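Local coordinates for uncharacterized protein (Bacteroides uniformis, PDB 4JPQ), which is of unknown function but, as a member of carbohydrate-binding family 9, probably binds carbohydrate, at residues A[98-106]-A[116-124]; A[194-202]-A[208-217]. All coordinates share one frame; numbering follows the deposited sequence.

Contact 1 of 2, residues A[98-106]-A[116-124]; sequences GDDRYYNFE and QGGAVNERR. With SO4 (sulfate ion), chain G.
Arg124 lies flat against the ring of Tyr102 and reaches past it to Asn104, across an antiparallel pairing in which Tyr102 and Asn104 form hydrogen-bonded pairs with Gly118 and Gln116. Followed outward from CB, the arginine has CG anti to its carbonyl carbon and turns about its CG-CD bond (chi3 51°), which brings the guanidinium over the ring. CD touches Tyr102 OH at 3.3 Å. NE sits 3.2 Å above the ring plane, toward the rim, and donates to Gly118 O, the carbonyl that takes Tyr102 N on its opposite face. CZ is 3.8 Å from the Tyr102 ring centroid, and the two planes differ by 5°: a parallel, off-centre cation-pi stack. NH1 and NH2 both grip Asn104 OD1, at 2.9 and 2.6 Å respectively, from the same face of that amide. NH2 also gives a nearly straight bond (178°) to Tyr102 O. All these acceptors lie in the guanidinium plane, so its rotation is fixed from the edge as well as from the stacked face. Asn104 ND2 continues the polar chain, donating to Gln116 OE1 at 2.8 Å and to Glu106 OE2. A leucine in place of Arg124 would probably leave Asn104 OD1 without its two donors and the Tyr102 ring without its cationic cover. Past the end of strand 116-118, Val120 CG1 packs on Tyr102 CE1 at 3.7 Å, while the Tyr102 hydroxyl has its polar partner in His209. The arrangement is that of a beta hairpin, strands 102-108 and 113-118, whose departing chain returns an arginine to bind both strands.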
loop_
_atom_site.group_PDB
_atom_site.type_symbol
_atom_site.label_atom_id
_atom_site.label_comp_id
_atom_site.label_asym_id
_atom_site.label_seq_id
_atom_site.Cartn_x
_atom_site.Cartn_y
_atom_site.Cartn_z
ATOM N N GLY A 98 -14.542 7.171 -8.417
ATOM C CA GLY A 98 -15.132 6.488 -9.567
ATOM C C GLY A 98 -14.833 7.105 -10.936
ATOM O O GLY A 98 -15.563 6.836 -11.895
ATOM N N ASP A 99 -13.805 7.960 -11.024
ATOM C CA ASP A 99 -13.339 8.547 -12.294
ATOM C C ASP A 99 -12.084 7.753 -12.659
ATOM O O ASP A 99 -11.695 6.833 -11.917
ATOM C CB ASP A 99 -13.099 10.073 -12.208
ATOM C CG ASP A 99 -11.933 10.466 -11.294
ATOM O OD1 ASP A 99 -11.702 9.800 -10.252
ATOM O OD2 ASP A 99 -11.271 11.473 -11.613
ATOM N N ASP A 100 -11.457 8.090 -13.783
ATOM C CA ASP A 100 -10.275 7.339 -14.248
ATOM C C ASP A 100 -8.969 7.636 -13.527
ATOM O O ASP A 100 -8.019 6.863 -13.667
ATOM C CB ASP A 100 -10.103 7.486 -15.761
ATOM C CG ASP A 100 -11.258 6.866 -16.543
ATOM O OD1 ASP A 100 -12.072 6.104 -15.964
ATOM O OD2 ASP A 100 -11.339 7.130 -17.757
ATOM N N ARG A 101 -8.911 8.730 -12.768
ATOM C CA ARG A 101 -7.714 9.049 -12.008
ATOM C C ARG A 101 -7.565 8.096 -10.819
ATOM O O ARG A 101 -8.557 7.717 -10.175
ATOM C CB ARG A 101 -7.739 10.481 -11.485
ATOM C CG ARG A 101 -7.625 11.563 -12.541
ATOM C CD ARG A 101 -7.401 12.892 -11.785
ATOM N NE ARG A 101 -7.772 14.138 -12.477
ATOM C CZ ARG A 101 -6.950 14.965 -13.146
ATOM N NH1 ARG A 101 -5.636 14.721 -13.304
ATOM N NH2 ARG A 101 -7.466 16.072 -13.698
ATOM N N TYR A 102 -6.324 7.690 -10.562
ATOM C CA TYR A 102 -5.986 6.812 -9.422
ATOM C C TYR A 102 -4.644 7.239 -8.847
ATOM O O TYR A 102 -3.906 8.022 -9.476
ATOM C CB TYR A 102 -5.940 5.318 -9.817
ATOM C CG TYR A 102 -4.753 4.932 -10.653
ATOM C CD1 TYR A 102 -4.731 5.164 -12.039
ATOM C CD2 TYR A 102 -3.625 4.354 -10.065
ATOM C CE1 TYR A 102 -3.617 4.825 -12.812
ATOM C CE2 TYR A 102 -2.500 4.025 -10.824
ATOM C CZ TYR A 102 -2.502 4.251 -12.189
ATOM O OH TYR A 102 -1.398 3.913 -12.916
ATOM N N TYR A 103 -4.352 6.689 -7.670
ATOM C CA TYR A 103 -3.128 6.949 -6.937
ATOM C C TYR A 103 -2.423 5.648 -6.597
ATOM O O TYR A 103 -3.072 4.621 -6.438
ATOM C CB TYR A 103 -3.460 7.643 -5.627
ATOM C CG TYR A 103 -4.097 8.993 -5.785
ATOM C CD1 TYR A 103 -5.480 9.127 -5.932
ATOM C CD2 TYR A 103 -3.319 10.156 -5.761
ATOM C CE1 TYR A 103 -6.072 10.385 -6.052
ATOM C CE2 TYR A 103 -3.897 11.415 -5.879
ATOM C CZ TYR A 103 -5.272 11.528 -6.023
ATOM O OH TYR A 103 -5.855 12.766 -6.140
ATOM N N ASN A 104 -1.101 5.703 -6.494
ATOM C CA ASN A 104 -0.298 4.554 -6.064
ATOM C C ASN A 104 0.639 5.001 -4.943
ATOM O O ASN A 104 1.406 5.952 -5.115
ATOM C CB ASN A 104 0.483 3.892 -7.212
ATOM C CG ASN A 104 1.367 4.856 -7.967
ATOM O OD1 ASN A 104 0.894 5.879 -8.415
ATOM N ND2 ASN A 104 2.652 4.542 -8.103
ATOM N N PHE A 105 0.525 4.332 -3.797
ATOM C CA PHE A 105 1.338 4.586 -2.622
ATOM C C PHE A 105 2.244 3.376 -2.501
ATOM O O PHE A 105 1.768 2.300 -2.154
ATOM C CB PHE A 105 0.460 4.715 -1.373
ATOM C CG PHE A 105 -0.486 5.873 -1.417
ATOM C CD1 PHE A 105 -1.711 5.754 -2.058
ATOM C CD2 PHE A 105 -0.172 7.070 -0.790
ATOM C CE1 PHE A 105 -2.596 6.816 -2.086
ATOM C CE2 PHE A 105 -1.057 8.140 -0.820
ATOM C CZ PHE A 105 -2.266 8.014 -1.466
ATOM N N GLU A 106 3.526 3.549 -2.817
ATOM C CA GLU A 106 4.508 2.468 -2.757
ATOM C C GLU A 106 5.497 2.850 -1.672
ATOM O O GLU A 106 6.042 3.952 -1.697
ATOM C CB GLU A 106 5.187 2.305 -4.118
ATOM C CG GLU A 106 4.197 2.090 -5.264
ATOM C CD GLU A 106 4.836 1.824 -6.619
ATOM O OE1 GLU A 106 6.023 1.480 -6.688
ATOM O OE2 GLU A 106 4.127 1.947 -7.640
ATOM N N GLN A 116 2.250 8.648 -6.753
ATOM C CA GLN A 116 1.918 9.309 -8.011
ATOM C C GLN A 116 0.401 9.394 -8.093
ATOM O O GLN A 116 -0.318 8.700 -7.348
ATOM C CB GLN A 116 2.437 8.580 -9.226
ATOM C CG GLN A 116 3.932 8.399 -9.352
ATOM C CD GLN A 116 4.238 7.224 -10.266
ATOM O OE1 GLN A 116 4.268 6.058 -9.833
ATOM N NE2 GLN A 116 4.419 7.513 -11.535
ATOM N N GLY A 117 -0.070 10.258 -8.986
ATOM C CA GLY A 117 -1.505 10.479 -9.216
ATOM C C GLY A 117 -1.801 10.746 -10.680
ATOM O O GLY A 117 -0.974 11.328 -11.382
ATOM N N GLY A 118 -2.965 10.301 -11.146
ATOM C CA GLY A 118 -3.396 10.528 -12.544
ATOM C C GLY A 118 -4.027 9.321 -13.194
ATOM O O GLY A 118 -4.143 8.256 -12.576
ATOM N N ALA A 119 -4.469 9.526 -14.437
ATOM C CA ALA A 119 -5.088 8.476 -15.262
ATOM C C ALA A 119 -4.005 7.666 -15.968
ATOM O O ALA A 119 -2.866 8.123 -16.105
ATOM C CB ALA A 119 -6.036 9.094 -16.290
ATOM N N VAL A 120 -4.362 6.460 -16.406
ATOM C CA VAL A 120 -3.423 5.598 -17.157
ATOM C C VAL A 120 -2.908 6.212 -18.465
ATOM O O VAL A 120 -1.796 5.904 -18.883
ATOM C CB VAL A 120 -4.005 4.190 -17.476
ATOM C CG1 VAL A 120 -4.263 3.415 -16.200
ATOM C CG2 VAL A 120 -5.269 4.242 -18.332
ATOM N N ASN A 121 -3.724 7.077 -19.084
ATOM C CA ASN A 121 -3.422 7.705 -20.374
ATOM C C ASN A 121 -2.604 9.009 -20.382
ATOM O O ASN A 121 -2.470 9.662 -21.434
ATOM C CB ASN A 121 -4.733 7.868 -21.159
ATOM C CG ASN A 121 -5.399 6.536 -21.458
ATOM O OD1 ASN A 121 -4.740 5.525 -21.699
ATOM N ND2 ASN A 121 -6.720 6.541 -21.470
ATOM N N GLU A 122 -2.044 9.376 -19.232
ATOM C CA GLU A 122 -1.195 10.565 -19.099
ATOM C C GLU A 122 -0.004 10.266 -18.195
ATOM O O GLU A 122 -0.025 9.273 -17.449
ATOM C CB GLU A 122 -2.015 11.732 -18.511
ATOM C CG GLU A 122 -2.533 11.525 -17.068
ATOM C CD GLU A 122 -3.435 12.644 -16.566
ATOM O OE1 GLU A 122 -3.601 13.668 -17.284
ATOM O OE2 GLU A 122 -3.999 12.497 -15.449
ATOM N N ARG A 123 1.012 11.136 -18.253
ATOM C CA ARG A 123 2.149 11.092 -17.317
ATOM C C ARG A 123 1.499 11.334 -15.958
ATOM O O ARG A 123 0.763 12.310 -15.787
ATOM C CB ARG A 123 3.231 12.159 -17.625
ATOM C CG ARG A 123 4.128 12.556 -16.446
ATOM C CD ARG A 123 5.399 13.268 -16.866
ATOM N NE ARG A 123 6.484 12.329 -17.212
ATOM C CZ ARG A 123 7.476 11.900 -16.407
ATOM N NH1 ARG A 123 7.584 12.313 -15.132
ATOM N NH2 ARG A 123 8.395 11.038 -16.894
ATOM N N ARG A 124 1.698 10.399 -15.034
ATOM C CA ARG A 124 1.115 10.490 -13.703
ATOM C C ARG A 124 2.165 11.129 -12.802
ATOM O O ARG A 124 3.086 10.438 -12.376
ATOM C CB ARG A 124 0.712 9.104 -13.222
ATOM C CG ARG A 124 -0.391 8.494 -14.078
ATOM C CD ARG A 124 -0.901 7.160 -13.571
ATOM N NE ARG A 124 -1.273 7.204 -12.155
ATOM C CZ ARG A 124 -0.508 6.820 -11.127
ATOM N NH1 ARG A 124 0.738 6.335 -11.296
ATOM N NH2 ARG A 124 -1.002 6.935 -9.893
HETATM S S SO4 G . 7.222 14.348 -12.374
HETATM O O1 SO4 G . 6.152 13.981 -13.341
HETATM O O2 SO4 G . 8.306 14.977 -13.150
HETATM O O3 SO4 G . 6.725 15.293 -11.340
HETATM O O4 SO4 G . 7.779 13.166 -11.676
HETATM O O HOH W 1 5.675 2.999 -10.161
#

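Contact 2 of 2, residues A[194-202]-A[208-217]; sequences HFLSWSPIG and FHCPAFFGTL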
loop_
_atom_site.group_PDB
_atom_site.type_symbol
_atom_site.label_atom_id
_atom_site.label_comp_id
_atom_site.label_asym_id
_atom_site.label_seq_id
_atom_site.Cartn_x
_atom_site.Cartn_y
_atom_site.Cartn_z
ATOM N N HIS A 194 9.523 -11.024 -7.021
ATOM C CA HIS A 194 8.190 -11.608 -6.968
ATOM C C HIS A 194 7.135 -10.546 -7.111
ATOM O O HIS A 194 7.417 -9.353 -6.956
ATOM C CB HIS A 194 8.022 -12.315 -5.645
ATOM C CG HIS A 194 8.290 -11.435 -4.476
ATOM N ND1 HIS A 194 9.555 -11.224 -3.979
ATOM C CD2 HIS A 194 7.460 -10.677 -3.732
ATOM C CE1 HIS A 194 9.485 -10.388 -2.962
ATOM N NE2 HIS A 194 8.227 -10.040 -2.797
ATOM N N PHE A 195 5.924 -10.991 -7.422
ATOM C CA PHE A 195 4.791 -10.088 -7.668
ATOM C C PHE A 195 3.491 -10.697 -7.148
ATOM O O PHE A 195 3.005 -11.689 -7.705
ATOM C CB PHE A 195 4.701 -9.802 -9.164
ATOM C CG PHE A 195 5.910 -9.123 -9.703
ATOM C CD1 PHE A 195 6.127 -7.767 -9.439
ATOM C CD2 PHE A 195 6.870 -9.833 -10.409
ATOM C CE1 PHE A 195 7.264 -7.112 -9.914
ATOM C CE2 PHE A 195 8.017 -9.193 -10.878
ATOM C CZ PHE A 195 8.213 -7.825 -10.635
ATOM N N LEU A 196 2.970 -10.103 -6.073
ATOM C CA LEU A 196 1.765 -10.553 -5.368
ATOM C C LEU A 196 0.714 -9.460 -5.303
ATOM O O LEU A 196 1.051 -8.280 -5.193
ATOM C CB LEU A 196 2.130 -10.993 -3.952
ATOM C CG LEU A 196 2.496 -12.463 -3.733
ATOM C CD1 LEU A 196 3.425 -13.044 -4.782
ATOM C CD2 LEU A 196 3.073 -12.648 -2.335
ATOM N N SER A 197 -0.554 -9.867 -5.393
ATOM C CA SER A 197 -1.695 -8.938 -5.319
ATOM C C SER A 197 -2.800 -9.490 -4.422
ATOM O O SER A 197 -2.832 -10.697 -4.116
ATOM C CB SER A 197 -2.281 -8.651 -6.701
ATOM O OG SER A 197 -3.037 -9.762 -7.183
ATOM N N TRP A 198 -3.698 -8.587 -4.017
ATOM C CA TRP A 198 -4.848 -8.934 -3.192
ATOM C C TRP A 198 -5.962 -9.448 -4.102
ATOM O O TRP A 198 -6.384 -10.610 -3.967
ATOM C CB TRP A 198 -5.300 -7.739 -2.335
ATOM C CG TRP A 198 -6.633 -7.931 -1.717
ATOM C CD1 TRP A 198 -6.993 -8.881 -0.800
ATOM C CD2 TRP A 198 -7.797 -7.161 -1.977
ATOM N NE1 TRP A 198 -8.317 -8.744 -0.473
ATOM C CE2 TRP A 198 -8.833 -7.690 -1.180
ATOM C CE3 TRP A 198 -8.069 -6.063 -2.804
ATOM C CZ2 TRP A 198 -10.126 -7.160 -1.186
ATOM C CZ3 TRP A 198 -9.355 -5.532 -2.809
ATOM C CH2 TRP A 198 -10.368 -6.084 -1.999
ATOM N N SER A 199 -6.443 -8.579 -4.993
ATOM C CA SER A 199 -7.478 -8.951 -5.956
ATOM C C SER A 199 -6.720 -9.393 -7.205
ATOM O O SER A 199 -5.657 -8.796 -7.497
ATOM C CB SER A 199 -8.429 -7.802 -6.262
ATOM O OG SER A 199 -9.428 -8.224 -7.168
ATOM N N PRO A 200 -7.250 -10.412 -7.950
ATOM C CA PRO A 200 -6.479 -10.928 -9.094
ATOM C C PRO A 200 -6.398 -10.019 -10.320
ATOM O O PRO A 200 -7.272 -9.176 -10.530
ATOM C CB PRO A 200 -7.186 -12.253 -9.440
ATOM C CG PRO A 200 -7.965 -12.606 -8.222
ATOM C CD PRO A 200 -8.408 -11.280 -7.679
ATOM N N ILE A 201 -5.341 -10.233 -11.109
ATOM C CA ILE A 201 -5.029 -9.482 -12.339
ATOM C C ILE A 201 -4.835 -10.500 -13.458
ATOM O O ILE A 201 -4.102 -11.478 -13.271
ATOM C CB ILE A 201 -3.743 -8.633 -12.181
ATOM C CG1 ILE A 201 -3.951 -7.536 -11.129
ATOM C CG2 ILE A 201 -3.328 -8.014 -13.516
ATOM C CD1 ILE A 201 -2.676 -6.873 -10.657
ATOM N N GLY A 202 -5.465 -10.242 -14.611
ATOM C CA GLY A 202 -5.433 -11.138 -15.770
ATOM C C GLY A 202 -4.663 -10.628 -16.977
ATOM O O GLY A 202 -5.003 -10.968 -18.100
ATOM N N PHE A 208 1.012 -3.665 -12.534
ATOM C CA PHE A 208 0.170 -3.251 -11.407
ATOM C C PHE A 208 -0.695 -2.019 -11.656
ATOM O O PHE A 208 -1.663 -1.827 -10.924
ATOM C CB PHE A 208 1.022 -2.971 -10.144
ATOM C CG PHE A 208 1.670 -4.186 -9.494
ATOM C CD1 PHE A 208 1.107 -5.477 -9.529
ATOM C CD2 PHE A 208 2.811 -3.994 -8.721
ATOM C CE1 PHE A 208 1.722 -6.541 -8.883
ATOM C CE2 PHE A 208 3.417 -5.054 -8.065
ATOM C CZ PHE A 208 2.871 -6.330 -8.146
ATOM N N HIS A 209 -0.367 -1.192 -12.652
ATOM C CA HIS A 209 -1.133 0.041 -12.953
ATOM C C HIS A 209 -2.390 -0.246 -13.812
ATOM O O HIS A 209 -2.567 0.326 -14.892
ATOM C CB HIS A 209 -0.199 1.069 -13.605
ATOM C CG HIS A 209 0.905 1.531 -12.706
ATOM N ND1 HIS A 209 0.870 2.737 -12.042
ATOM C CD2 HIS A 209 2.066 0.936 -12.346
ATOM C CE1 HIS A 209 1.970 2.871 -11.319
ATOM N NE2 HIS A 209 2.712 1.791 -11.484
ATOM N N CYS A 210 -3.297 -1.069 -13.271
ATOM C CA CYS A 210 -4.475 -1.589 -13.990
ATOM C C CYS A 210 -5.780 -1.440 -13.195
ATOM O O CYS A 210 -6.231 -2.391 -12.549
ATOM C CB CYS A 210 -4.218 -3.050 -14.348
ATOM S SG CYS A 210 -3.609 -3.997 -12.945
ATOM N N PRO A 211 -6.398 -0.241 -13.254
ATOM C CA PRO A 211 -7.678 0.040 -12.600
ATOM C C PRO A 211 -8.832 -0.926 -12.891
ATOM O O PRO A 211 -9.709 -1.073 -12.045
ATOM C CB PRO A 211 -8.033 1.439 -13.113
ATOM C CG PRO A 211 -6.724 2.077 -13.346
ATOM C CD PRO A 211 -5.845 0.982 -13.873
ATOM N N ALA A 212 -8.847 -1.540 -14.075
ATOM C CA ALA A 212 -9.860 -2.551 -14.421
ATOM C C ALA A 212 -9.864 -3.733 -13.437
ATOM O O ALA A 212 -10.926 -4.273 -13.157
ATOM C CB ALA A 212 -9.648 -3.059 -15.842
ATOM N N PHE A 213 -8.686 -4.102 -12.917
ATOM C CA PHE A 213 -8.539 -5.233 -11.986
ATOM C C PHE A 213 -8.580 -4.903 -10.498
ATOM O O PHE A 213 -8.449 -5.817 -9.667
ATOM C CB PHE A 213 -7.310 -6.069 -12.372
ATOM C CG PHE A 213 -7.494 -6.776 -13.681
ATOM C CD1 PHE A 213 -8.243 -7.957 -13.735
ATOM C CD2 PHE A 213 -6.986 -6.238 -14.875
ATOM C CE1 PHE A 213 -8.451 -8.606 -14.943
ATOM C CE2 PHE A 213 -7.188 -6.886 -16.086
ATOM C CZ PHE A 213 -7.925 -8.072 -16.119
ATOM N N PHE A 214 -8.807 -3.625 -10.156
ATOM C CA PHE A 214 -8.956 -3.233 -8.755
ATOM C C PHE A 214 -10.194 -3.868 -8.136
ATOM O O PHE A 214 -11.195 -4.088 -8.817
ATOM C CB PHE A 214 -9.173 -1.721 -8.545
ATOM C CG PHE A 214 -7.994 -0.817 -8.842
ATOM C CD1 PHE A 214 -6.669 -1.253 -8.875
ATOM C CD2 PHE A 214 -8.241 0.560 -8.960
ATOM C CE1 PHE A 214 -5.640 -0.345 -9.125
ATOM C CE2 PHE A 214 -7.213 1.469 -9.191
ATOM C CZ PHE A 214 -5.908 1.018 -9.275
ATOM N N GLY A 215 -10.109 -4.113 -6.829
ATOM C CA GLY A 215 -11.206 -4.636 -6.024
ATOM C C GLY A 215 -11.989 -3.454 -5.504
ATOM O O GLY A 215 -11.655 -2.304 -5.817
ATOM N N THR A 216 -13.013 -3.754 -4.706
ATOM C CA THR A 216 -13.915 -2.752 -4.140
ATOM C C THR A 216 -13.642 -2.563 -2.648
ATOM O O THR A 216 -13.415 -3.534 -1.919
ATOM C CB THR A 216 -15.380 -3.154 -4.375
ATOM O OG1 THR A 216 -15.586 -3.327 -5.784
ATOM C CG2 THR A 216 -16.351 -2.086 -3.843
ATOM N N LEU A 217 -13.671 -1.304 -2.213
ATOM C CA LEU A 217 -13.411 -0.917 -0.828
ATOM C C LEU A 217 -14.603 -0.130 -0.307
ATOM O O LEU A 217 -14.799 1.023 -0.695
ATOM C CB LEU A 217 -12.140 -0.074 -0.761
ATOM C CG LEU A 217 -10.871 -0.722 -1.327
ATOM C CD1 LEU A 217 -9.719 0.271 -1.255
ATOM C CD2 LEU A 217 -10.497 -2.007 -0.608
#
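The backbones of 194-202 and 208-217 run past each other without a hydrogen bond between them, their CA atoms coming closest at Ile201 and Phe213 (5.5 Å) and at Ser199 and Gly215 (5.7 Å). The contact is made by side chains packing on each other and on opposing backbone. Phe195 turns the edge of its ring to the face of Phe208 in an offset edge-to-face pair, with centroids 5.9 Å apart and planes at 67°; its CD1 meets Phe208 CZ at 3.8 Å. Phe208 also stacks on Tyr184 of strand 178-186. Ile201 joins Phe208, Cys210 and Phe213. Its CG1 lies beside the backbone N, anti to the carbonyl carbon (chi1 -65°), and the extended branch carries CD1 to the edge of the Phe208 ring and to Cys210 SG, 3.8 Å away. CG1 of the same isoleucine packs on Phe213 CB. The Phe213 ring lies under the backbone of the opposing segment: Ile201 CA makes an off-centre CH-pi contact, and Gly202 N stands 3.4 Å above the ring plane toward its rim. At the far end Trp198 CZ3 touches Gly215 CA at 3.8 Å, and Trp198 CH2 reaches Leu217 CD2 at 4.3 Å. Strand 178-186 lies between the strands of the two segments, pairing with both 195-197 and 215-219. Ser197 OG donates to Ser199 O, and the serine hydroxyls also find partners outside the two segments: Ser199 OG with Lys5 N, Ser197 OG with Asn41 ND2. The chemistry is thus one of apolar and aromatic packing, with cohesion resting on shape and ring contacts, while several backbone groups, such as Ser199 N with Asn182 and Ile201 N with Asn41, bond to neighbouring parts of the fold.

Contacts 1 and 2 follow one another along the chain, their centres about 14 Å apart. Strand 89-95 links them, pairing with 102-108 of contact 1 and with 178-186, which pairs with the strands of contact 2. They meet at His209, within 208-217: Tyr102 OH of contact 1 lies 2.7 Å from His209 ND1, a probable hydrogen bond, while Arg124 NH1 comes to 3.7 Å from His209 CE1. A second touch is apolar, Val120 CG1 against Pro211 CD at 3.7 Å. Phe208 of contact 2 borders a bound cyclohexylpropylsulfonate, which its backbone N hydrogen-bonds. That molecule and the sulfate at Arg123 probably come from the crystallisation liquor, so neither establishes a carbohydrate site, although the former may mark a pocket.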